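Putative phosphonate binding protein for ABC transporter (Prochlorococcus marinus str. MIT 9301, PDB 5LQ5) binds inorganic phosphite strongly, and methylphosphonate and phosphate only very weakly, probably as the periplasmic solute-binding component of an ABC transporter. Local coordinates at residues L6-I11 against K21-F26; K39-I44 against K56-V61; Q70-T75 against H207-G212. All blocks are in the same frame, centred on the assembly; numbering follows the deposited sequence.

Contact 1. Residues L6-I11 against K21-F26; sequences LKVGAI and KRFNLF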
loop_
_atom_site.group_PDB
_atom_site.type_symbol
_atom_site.label_atom_id
_atom_site.label_comp_id
_atom_site.label_asym_id
_atom_site.label_seq_id
_atom_site.Cartn_x
_atom_site.Cartn_y
_atom_site.Cartn_z
ATOM N N LEU A 6 -19.079 6.379 10.566
ATOM C CA LEU A 6 -17.615 6.330 10.455
ATOM C C LEU A 6 -17.269 5.617 9.128
ATOM O O LEU A 6 -17.544 4.453 8.946
ATOM C CB LEU A 6 -16.950 5.583 11.634
ATOM C CG LEU A 6 -15.419 5.627 11.690
ATOM C CD1 LEU A 6 -14.900 7.002 12.083
ATOM C CD2 LEU A 6 -14.883 4.587 12.674
ATOM N N LYS A 7 -16.614 6.341 8.243
ATOM C CA LYS A 7 -16.413 5.919 6.859
ATOM C C LYS A 7 -14.961 5.492 6.710
ATOM O O LYS A 7 -14.052 6.269 6.931
ATOM C CB LYS A 7 -16.774 7.059 5.907
ATOM C CG LYS A 7 -18.248 7.490 5.990
ATOM C CD LYS A 7 -18.496 8.780 5.217
ATOM C CE LYS A 7 -19.509 9.663 5.932
ATOM N NZ LYS A 7 -18.916 10.344 7.112
ATOM N N VAL A 8 -14.784 4.215 6.424
ATOM C CA VAL A 8 -13.503 3.550 6.245
ATOM C C VAL A 8 -13.154 3.512 4.769
ATOM O O VAL A 8 -13.992 3.228 3.917
ATOM C CB VAL A 8 -13.513 2.128 6.846
ATOM C CG1 VAL A 8 -12.260 1.317 6.519
ATOM C CG2 VAL A 8 -13.692 2.183 8.362
ATOM N N GLY A 9 -11.921 3.879 4.462
ATOM C CA GLY A 9 -11.397 3.805 3.088
ATOM C C GLY A 9 -10.021 3.137 3.058
ATOM O O GLY A 9 -9.421 2.799 4.110
ATOM N N ALA A 10 -9.530 2.953 1.853
ATOM C CA ALA A 10 -8.245 2.311 1.643
ATOM C C ALA A 10 -7.737 2.567 0.240
ATOM O O ALA A 10 -8.506 2.584 -0.717
ATOM C CB ALA A 10 -8.371 0.832 1.860
ATOM N N ILE A 11 -6.430 2.724 0.099
ATOM C CA ILE A 11 -5.851 2.757 -1.235
ATOM C C ILE A 11 -6.180 1.431 -1.955
ATOM O O ILE A 11 -6.091 0.350 -1.337
ATOM C CB ILE A 11 -4.339 3.047 -1.256
ATOM C CG1 ILE A 11 -3.560 2.083 -0.349
ATOM C CG2 ILE A 11 -4.078 4.526 -0.881
ATOM C CD1 ILE A 11 -2.080 2.097 -0.620
ATOM N N LYS A 21 -13.590 -7.785 1.028
ATOM C CA LYS A 21 -13.599 -8.786 2.115
ATOM C C LYS A 21 -12.913 -8.268 3.387
ATOM O O LYS A 21 -13.485 -8.330 4.482
ATOM C CB LYS A 21 -12.953 -10.103 1.670
ATOM C CG LYS A 21 -13.335 -11.279 2.557
ATOM C CD LYS A 21 -12.579 -12.536 2.178
ATOM C CE LYS A 21 -12.803 -13.602 3.243
ATOM N NZ LYS A 21 -12.024 -14.840 2.995
ATOM N N ARG A 22 -11.703 -7.743 3.209
ATOM C CA ARG A 22 -10.876 -7.179 4.281
ATOM C C ARG A 22 -11.580 -6.043 4.982
ATOM O O ARG A 22 -11.720 -6.048 6.240
ATOM C CB ARG A 22 -9.546 -6.660 3.714
ATOM C CG ARG A 22 -8.604 -6.132 4.755
ATOM C CD ARG A 22 -7.201 -6.324 4.321
ATOM N NE ARG A 22 -6.781 -5.295 3.410
ATOM C CZ ARG A 22 -5.575 -5.256 2.861
ATOM N NH1 ARG A 22 -4.700 -6.230 3.093
ATOM N NH2 ARG A 22 -5.250 -4.245 2.074
ATOM N N PHE A 23 -11.961 -5.027 4.218
ATOM C CA PHE A 23 -12.438 -3.787 4.849
ATOM C C PHE A 23 -13.863 -3.852 5.362
ATOM O O PHE A 23 -14.214 -3.203 6.345
ATOM C CB PHE A 23 -12.137 -2.570 3.967
ATOM C CG PHE A 23 -10.675 -2.322 3.863
ATOM C CD1 PHE A 23 -9.944 -1.866 4.964
ATOM C CD2 PHE A 23 -9.992 -2.618 2.689
ATOM C CE1 PHE A 23 -8.588 -1.728 4.887
ATOM C CE2 PHE A 23 -8.629 -2.444 2.602
ATOM C CZ PHE A 23 -7.926 -2.009 3.702
ATOM N N ASN A 24 -14.660 -4.727 4.776
ATOM C CA ASN A 24 -15.997 -4.979 5.344
ATOM C C ASN A 24 -15.871 -5.734 6.684
ATOM O O ASN A 24 -16.596 -5.400 7.655
ATOM C CB ASN A 24 -16.893 -5.751 4.375
ATOM C CG ASN A 24 -17.369 -4.918 3.187
ATOM O OD1 ASN A 24 -17.545 -3.699 3.257
ATOM N ND2 ASN A 24 -17.642 -5.605 2.071
ATOM N N LEU A 25 -14.988 -6.723 6.768
ATOM C CA LEU A 25 -14.822 -7.467 8.048
ATOM C C LEU A 25 -14.273 -6.564 9.163
ATOM O O LEU A 25 -14.744 -6.559 10.300
ATOM C CB LEU A 25 -13.892 -8.662 7.881
ATOM C CG LEU A 25 -14.460 -9.881 7.173
ATOM C CD1 LEU A 25 -13.348 -10.893 6.956
ATOM C CD2 LEU A 25 -15.610 -10.503 7.971
ATOM N N PHE A 26 -13.299 -5.740 8.789
ATOM C CA PHE A 26 -12.712 -4.728 9.695
ATOM C C PHE A 26 -13.789 -3.774 10.222
ATOM O O PHE A 26 -13.900 -3.531 11.436
ATOM C CB PHE A 26 -11.645 -3.940 8.920
ATOM C CG PHE A 26 -10.941 -2.883 9.737
ATOM C CD1 PHE A 26 -9.899 -3.211 10.596
ATOM C CD2 PHE A 26 -11.321 -1.556 9.627
ATOM C CE1 PHE A 26 -9.252 -2.232 11.345
ATOM C CE2 PHE A 26 -10.696 -0.577 10.373
ATOM C CZ PHE A 26 -9.650 -0.907 11.223
HETATM O O HOH W 1 -5.710 -1.695 0.638
#

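Contact 2. Residues K39-I44 against K56-V61; sequences KYIPVI and KDLDLV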
loop_
_atom_site.group_PDB
_atom_site.type_symbol
_atom_site.label_atom_id
_atom_site.label_comp_id
_atom_site.label_asym_id
_atom_site.label_seq_id
_atom_site.Cartn_x
_atom_site.Cartn_y
_atom_site.Cartn_z
ATOM N N LYS A 39 -18.837 1.952 7.824
ATOM C CA LYS A 39 -19.072 1.549 6.435
ATOM C C LYS A 39 -17.781 1.708 5.619
ATOM O O LYS A 39 -17.159 2.762 5.664
ATOM C CB LYS A 39 -20.178 2.436 5.844
ATOM C CG LYS A 39 -20.579 2.189 4.400
ATOM C CD LYS A 39 -21.528 1.018 4.251
ATOM C CE LYS A 39 -22.124 1.004 2.850
ATOM N NZ LYS A 39 -22.186 -0.371 2.309
ATOM N N TYR A 40 -17.372 0.646 4.925
ATOM C CA TYR A 40 -16.252 0.720 3.959
ATOM C C TYR A 40 -16.770 1.325 2.647
ATOM O O TYR A 40 -17.762 0.855 2.070
ATOM C CB TYR A 40 -15.603 -0.640 3.720
ATOM C CG TYR A 40 -14.679 -0.713 2.513
ATOM C CD1 TYR A 40 -13.608 0.185 2.363
ATOM C CD2 TYR A 40 -14.834 -1.726 1.542
ATOM C CE1 TYR A 40 -12.769 0.105 1.271
ATOM C CE2 TYR A 40 -13.992 -1.803 0.461
ATOM C CZ TYR A 40 -12.955 -0.869 0.330
ATOM O OH TYR A 40 -12.106 -0.913 -0.764
ATOM N N ILE A 41 -16.087 2.348 2.174
ATOM C CA ILE A 41 -16.432 3.089 0.949
ATOM C C ILE A 41 -15.279 2.934 -0.060
ATOM O O ILE A 41 -14.289 3.651 0.058
ATOM C CB ILE A 41 -16.642 4.597 1.235
ATOM C CG1 ILE A 41 -17.589 4.844 2.417
ATOM C CG2 ILE A 41 -17.079 5.346 -0.009
ATOM C CD1 ILE A 41 -18.966 4.272 2.267
ATOM N N PRO A 42 -15.410 2.049 -1.079
ATOM C CA PRO A 42 -14.362 1.922 -2.106
ATOM C C PRO A 42 -14.114 3.195 -2.913
ATOM O O PRO A 42 -15.000 4.015 -3.077
ATOM C CB PRO A 42 -14.876 0.791 -3.022
ATOM C CG PRO A 42 -15.892 0.069 -2.209
ATOM C CD PRO A 42 -16.525 1.132 -1.353
ATOM N N VAL A 43 -12.887 3.320 -3.405
ATOM C CA VAL A 43 -12.516 4.396 -4.336
ATOM C C VAL A 43 -11.889 3.843 -5.601
ATOM O O VAL A 43 -11.379 2.731 -5.601
ATOM C CB VAL A 43 -11.562 5.397 -3.669
ATOM C CG1 VAL A 43 -12.278 6.058 -2.494
ATOM C CG2 VAL A 43 -10.233 4.717 -3.286
ATOM N N ILE A 44 -11.826 4.671 -6.637
ATOM C CA ILE A 44 -11.327 4.192 -7.942
ATOM C C ILE A 44 -9.805 4.096 -8.070
ATOM O O ILE A 44 -9.323 3.272 -8.842
ATOM C CB ILE A 44 -11.900 4.976 -9.148
ATOM C CG1 ILE A 44 -11.527 6.459 -9.078
ATOM C CG2 ILE A 44 -13.403 4.715 -9.271
ATOM C CD1 ILE A 44 -11.728 7.170 -10.412
ATOM N N LYS A 56 -13.368 14.844 3.378
ATOM C CA LYS A 56 -14.101 14.265 4.544
ATOM C C LYS A 56 -15.193 13.271 4.126
ATOM O O LYS A 56 -16.116 12.958 4.888
ATOM C CB LYS A 56 -14.622 15.360 5.489
ATOM C CG LYS A 56 -13.483 16.274 5.934
ATOM C CD LYS A 56 -13.762 17.029 7.226
ATOM C CE LYS A 56 -12.749 18.150 7.426
ATOM N NZ LYS A 56 -11.324 17.697 7.438
ATOM N N ASP A 57 -15.058 12.749 2.924
ATOM C CA ASP A 57 -15.870 11.616 2.481
ATOM C C ASP A 57 -15.397 10.316 3.127
ATOM O O ASP A 57 -16.136 9.345 3.128
ATOM C CB ASP A 57 -15.844 11.466 0.958
ATOM C CG ASP A 57 -16.681 12.534 0.244
ATOM O OD1 ASP A 57 -17.556 12.132 -0.536
ATOM O OD2 ASP A 57 -16.495 13.749 0.449
ATOM N N LEU A 58 -14.155 10.329 3.625
ATOM C CA LEU A 58 -13.527 9.200 4.319
ATOM C C LEU A 58 -12.929 9.662 5.662
ATOM O O LEU A 58 -12.287 10.697 5.740
ATOM C CB LEU A 58 -12.427 8.581 3.444
ATOM C CG LEU A 58 -12.821 8.099 2.059
ATOM C CD1 LEU A 58 -11.572 7.728 1.272
ATOM C CD2 LEU A 58 -13.800 6.934 2.108
ATOM N N ASP A 59 -13.182 8.889 6.716
ATOM C CA ASP A 59 -12.747 9.232 8.068
ATOM C C ASP A 59 -11.514 8.523 8.591
ATOM O O ASP A 59 -10.787 9.079 9.400
ATOM C CB ASP A 59 -13.866 8.928 9.066
ATOM C CG ASP A 59 -15.106 9.750 8.804
ATOM O OD1 ASP A 59 -14.966 10.973 8.551
ATOM O OD2 ASP A 59 -16.215 9.160 8.863
ATOM N N LEU A 60 -11.334 7.292 8.161
ATOM C CA LEU A 60 -10.302 6.398 8.633
ATOM C C LEU A 60 -9.840 5.590 7.430
ATOM O O LEU A 60 -10.627 4.857 6.844
ATOM C CB LEU A 60 -10.846 5.453 9.689
ATOM C CG LEU A 60 -9.869 4.385 10.193
ATOM C CD1 LEU A 60 -8.689 4.974 10.957
ATOM C CD2 LEU A 60 -10.662 3.422 11.078
ATOM N N VAL A 61 -8.597 5.761 7.027
ATOM C CA VAL A 61 -8.099 5.230 5.745
ATOM C C VAL A 61 -6.790 4.491 5.905
ATOM O O VAL A 61 -5.885 4.964 6.581
ATOM C CB VAL A 61 -7.917 6.349 4.705
ATOM C CG1 VAL A 61 -7.379 5.832 3.387
ATOM C CG2 VAL A 61 -9.227 7.063 4.442
#

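Contact 3. Residues Q70-T75 against H207-G212; sequences QARLQT and HWVAQG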
loop_
_atom_site.group_PDB
_atom_site.type_symbol
_atom_site.label_atom_id
_atom_site.label_comp_id
_atom_site.label_asym_id
_atom_site.label_seq_id
_atom_site.Cartn_x
_atom_site.Cartn_y
_atom_site.Cartn_z
ATOM N N GLN A 70 0.942 12.346 1.584
ATOM C CA GLN A 70 0.192 13.282 0.749
ATOM C C GLN A 70 -1.107 13.704 1.449
ATOM O O GLN A 70 -1.461 14.899 1.492
ATOM C CB GLN A 70 -0.163 12.661 -0.625
ATOM C CG GLN A 70 1.057 12.387 -1.538
ATOM C CD GLN A 70 0.725 11.523 -2.744
ATOM O OE1 GLN A 70 -0.190 10.698 -2.692
ATOM N NE2 GLN A 70 1.449 11.700 -3.817
ATOM N N ALA A 71 -1.841 12.717 1.944
ATOM C CA ALA A 71 -3.096 12.996 2.617
ATOM C C ALA A 71 -2.946 13.910 3.830
ATOM O O ALA A 71 -3.761 14.807 4.038
ATOM C CB ALA A 71 -3.807 11.711 3.018
ATOM N N ARG A 72 -1.925 13.640 4.634
ATOM C CA ARG A 72 -1.670 14.444 5.837
ATOM C C ARG A 72 -1.157 15.866 5.536
ATOM O O ARG A 72 -1.443 16.797 6.278
ATOM C CB ARG A 72 -0.775 13.639 6.792
ATOM C CG ARG A 72 -1.574 12.509 7.426
ATOM C CD ARG A 72 -0.865 11.628 8.428
ATOM N NE ARG A 72 0.155 10.744 7.823
ATOM C CZ ARG A 72 1.453 11.021 7.811
ATOM N NH1 ARG A 72 2.301 10.163 7.256
ATOM N NH2 ARG A 72 1.911 12.152 8.353
ATOM N N LEU A 73 -0.473 16.044 4.419
ATOM C CA LEU A 73 -0.090 17.366 3.978
ATOM C C LEU A 73 -1.315 18.178 3.519
ATOM O O LEU A 73 -1.425 19.359 3.810
ATOM C CB LEU A 73 0.961 17.293 2.873
ATOM C CG LEU A 73 2.357 16.864 3.318
ATOM C CD1 LEU A 73 3.202 16.531 2.091
ATOM C CD2 LEU A 73 3.040 17.935 4.205
ATOM N N GLN A 74 -2.215 17.530 2.774
ATOM C CA GLN A 74 -3.441 18.155 2.235
ATOM C C GLN A 74 -4.502 18.384 3.297
ATOM O O GLN A 74 -5.379 19.197 3.133
ATOM C CB GLN A 74 -4.043 17.308 1.111
ATOM C CG GLN A 74 -3.235 17.255 -0.176
ATOM C CD GLN A 74 -4.129 17.017 -1.385
ATOM O OE1 GLN A 74 -5.145 16.363 -1.271
ATOM N NE2 GLN A 74 -3.771 17.588 -2.527
ATOM N N THR A 75 -4.411 17.605 4.358
ATOM C CA THR A 75 -5.397 17.538 5.425
ATOM C C THR A 75 -4.723 17.702 6.796
ATOM O O THR A 75 -4.485 16.712 7.496
ATOM C CB THR A 75 -6.153 16.185 5.384
ATOM O OG1 THR A 75 -6.388 15.821 4.015
ATOM C CG2 THR A 75 -7.474 16.251 6.118
ATOM N N HIS A 207 -0.067 2.506 6.738
ATOM C CA HIS A 207 -0.579 2.999 8.009
ATOM C C HIS A 207 -1.987 3.534 7.935
ATOM O O HIS A 207 -2.436 4.002 6.879
ATOM C CB HIS A 207 0.355 4.062 8.588
ATOM C CG HIS A 207 0.553 5.279 7.733
ATOM N ND1 HIS A 207 1.293 5.269 6.566
ATOM C CD2 HIS A 207 0.178 6.562 7.921
ATOM C CE1 HIS A 207 1.325 6.492 6.062
ATOM N NE2 HIS A 207 0.662 7.294 6.869
ATOM N N TRP A 208 -2.684 3.418 9.063
ATOM C CA TRP A 208 -3.991 3.998 9.256
ATOM C C TRP A 208 -3.877 5.458 9.610
ATOM O O TRP A 208 -3.111 5.825 10.487
ATOM C CB TRP A 208 -4.754 3.315 10.385
ATOM C CG TRP A 208 -5.268 1.932 10.088
ATOM C CD1 TRP A 208 -4.791 0.732 10.571
ATOM C CD2 TRP A 208 -6.416 1.614 9.290
ATOM N NE1 TRP A 208 -5.553 -0.290 10.082
ATOM C CE2 TRP A 208 -6.562 0.219 9.313
ATOM C CE3 TRP A 208 -7.307 2.377 8.544
ATOM C CZ2 TRP A 208 -7.581 -0.424 8.620
ATOM C CZ3 TRP A 208 -8.330 1.742 7.872
ATOM C CH2 TRP A 208 -8.452 0.358 7.908
ATOM N N VAL A 209 -4.726 6.259 8.988
ATOM C CA VAL A 209 -4.839 7.686 9.219
ATOM C C VAL A 209 -6.285 8.022 9.528
ATOM O O VAL A 209 -7.176 7.640 8.776
ATOM C CB VAL A 209 -4.338 8.515 8.025
ATOM C CG1 VAL A 209 -4.429 10.012 8.330
ATOM C CG2 VAL A 209 -2.893 8.145 7.663
ATOM N N ALA A 210 -6.515 8.806 10.587
ATOM C CA ALA A 210 -7.866 9.262 10.951
ATOM C C ALA A 210 -7.989 10.788 10.863
ATOM O O ALA A 210 -6.998 11.520 11.062
ATOM C CB ALA A 210 -8.252 8.806 12.361
ATOM N N GLN A 211 -9.197 11.260 10.607
ATOM C CA GLN A 211 -9.544 12.682 10.697
ATOM C C GLN A 211 -9.286 13.171 12.118
ATOM O O GLN A 211 -9.448 12.430 13.103
ATOM C CB GLN A 211 -11.004 12.964 10.337
ATOM C CG GLN A 211 -11.405 12.610 8.927
ATOM C CD GLN A 211 -10.862 13.547 7.862
ATOM O OE1 GLN A 211 -10.306 14.598 8.146
ATOM N NE2 GLN A 211 -11.018 13.148 6.626
ATOM N N GLY A 212 -8.942 14.444 12.195
ATOM C CA GLY A 212 -8.654 15.123 13.455
ATOM C C GLY A 212 -9.871 15.586 14.213
ATOM O O GLY A 212 -9.755 15.989 15.365
#

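Contact 1. Residues L6-I11 against K21-F26
V8 and A10 of strand 5-10 meet two aromatic rings of helix 16-34, the helix of the beta-alpha-beta unit that ends in strand 37-40. Strand and helix segments run nearly antiparallel, at 155°, with their axes 9.4 Å apart. Along the helix R22 comes first, and its role is indirect: its CG lies over the centre of one face of the F23 ring, while NH2 gives a weak bond to a water that in turn donates to I11 O. The opposite face of F23 receives A10. Its CB sits 3.7 Å from the ring centroid of F23, a CH-pi contact displaced toward the rim, where CE2 of F23 is 3.4 Å from CB of A10. The ring reaches the strand because F23 CG stands anti to the carbonyl carbon (chi1 -67°). One helical turn on, F26 shares a methyl with F23: V8 CG1 is 4.2 Å from F23 CD1 and 4.3 Å from F26 CD2. F26 is also stacked on W208 of the same sheet. With no direct hydrogen bond between the segments, the join rests on dispersion and CH-pi attraction, and the small side chain of A10 is consistent with so close an approach of the phenyl face to the sheet.

Contact 2. Residues K39-I44 against K56-V61
L58 points the two branches of its isobutyl group at different residues of 39-44: CD2 goes to I41 and CD1 to V43. Its CB does not aim straight across the gap. Instead CG stands anti to the carbonyl carbon (chi1 -57°), and this brings the forked end round to the opposing segment. CD2 of L58 approaches the branch point of I41 rather than its tip, lying 3.8 Å from I41 CB and 3.9 Å from I41 O. The other methyl meets V43 less closely, with L58 CD1 4.2 Å from V43 CG1, and these two side chains pass each other at a slant. V43 CG1 is the methyl anti to the carbonyl carbon (chi1 -63°), which places it on the side facing L58, while the same residue also packs on A48 and A49 of helix 46-54.

This helix links strand 37-40 to strand 60-63 in a crossover that spans strand 5-10, the strand between them in the sheet. L58 follows the Schellman motif at K56 that closes the helix, and its CD2 lies 4.1 Å from CA of G9 on that intervening strand, a position where no side chain competes for the room. The polar backbone is served from elsewhere: I41 pairs with V8, and L58 O accepts a bond from Q211 NE2. Across the two segments themselves no hydrogen bond forms. The side-chain contact is one of aliphatic packing, and it rests on the fit of branched groups, a buried leucine set against two partly exposed beta-branched residues.

Contact 3. Residues Q70-T75 against H207-G212
R72 of helix 65-74 passes across V209 at a slant and ends beside H207, both on strand 207-210, in a lobe built on the 2-1-3-5-4 strand order of type II periplasmic binding proteins. That strand brings the chain back from the other lobe and runs antiparallel between strands 60-63 and 79-84. The arginine is bent at chi3 (-70°), which lets its methylenes and its head serve different partners. CG of R72 rests 3.9 Å from V209 CG1, and farther out R72 NE is 4.0 Å from V209 CG2. The guanidinium then brings NH1 to within 3.3 Å of H207 NE2, its plane turned 63° from that of the imidazole. H207 adopts the crowded position, with CG between the backbone N and the carbonyl carbon (chi1 60°), which turns its ring toward the helix. There ND1 of H207 bonds to the backbone oxygen of D205, a phosphite-pocket residue, and Y260 stacks on the ring. An alanine in place of R72 removes the methylenes beside V209 and the guanidinium beside H207, which would probably open a gap next to the V209 methyls and leave H207 NE2 without its charged neighbour.

At the C-terminal end of the helix, T75 and Q211 cross at about a right angle. Q211 folds back at chi2, bringing OE1 to 3.9 Å from T75 CG2, while its NE2 is held by the backbone oxygens of F53 and L58. The rotation of T75 is set by its hydroxyl, which turns back into the last helical turn: OG1 of T75 donates to A71 O at 2.8 Å.

All three contacts belong to one mixed sheet: contacts 1 and 3 lay helices 16-34 and 65-74 on it, while contact 2 joins the chain leaving strand 37-40 to the chain entering strand 60-63. Contacts 1 and 3 are buried; contact 2, near the edge strand, is only partly so. Contact 1 is aromatic, and F23 and F26 also pack on W208 from the strand of contact 3. Contact 2 is aliphatic, whereas contact 3 adds charged and polar ends, with the H207 side chain about 8 Å from the bound phosphite; segment 6-11 runs on to I11, which touches the ion. Backbone bonds splice them together: V8 O with I41 N, and V61 N with V209 O.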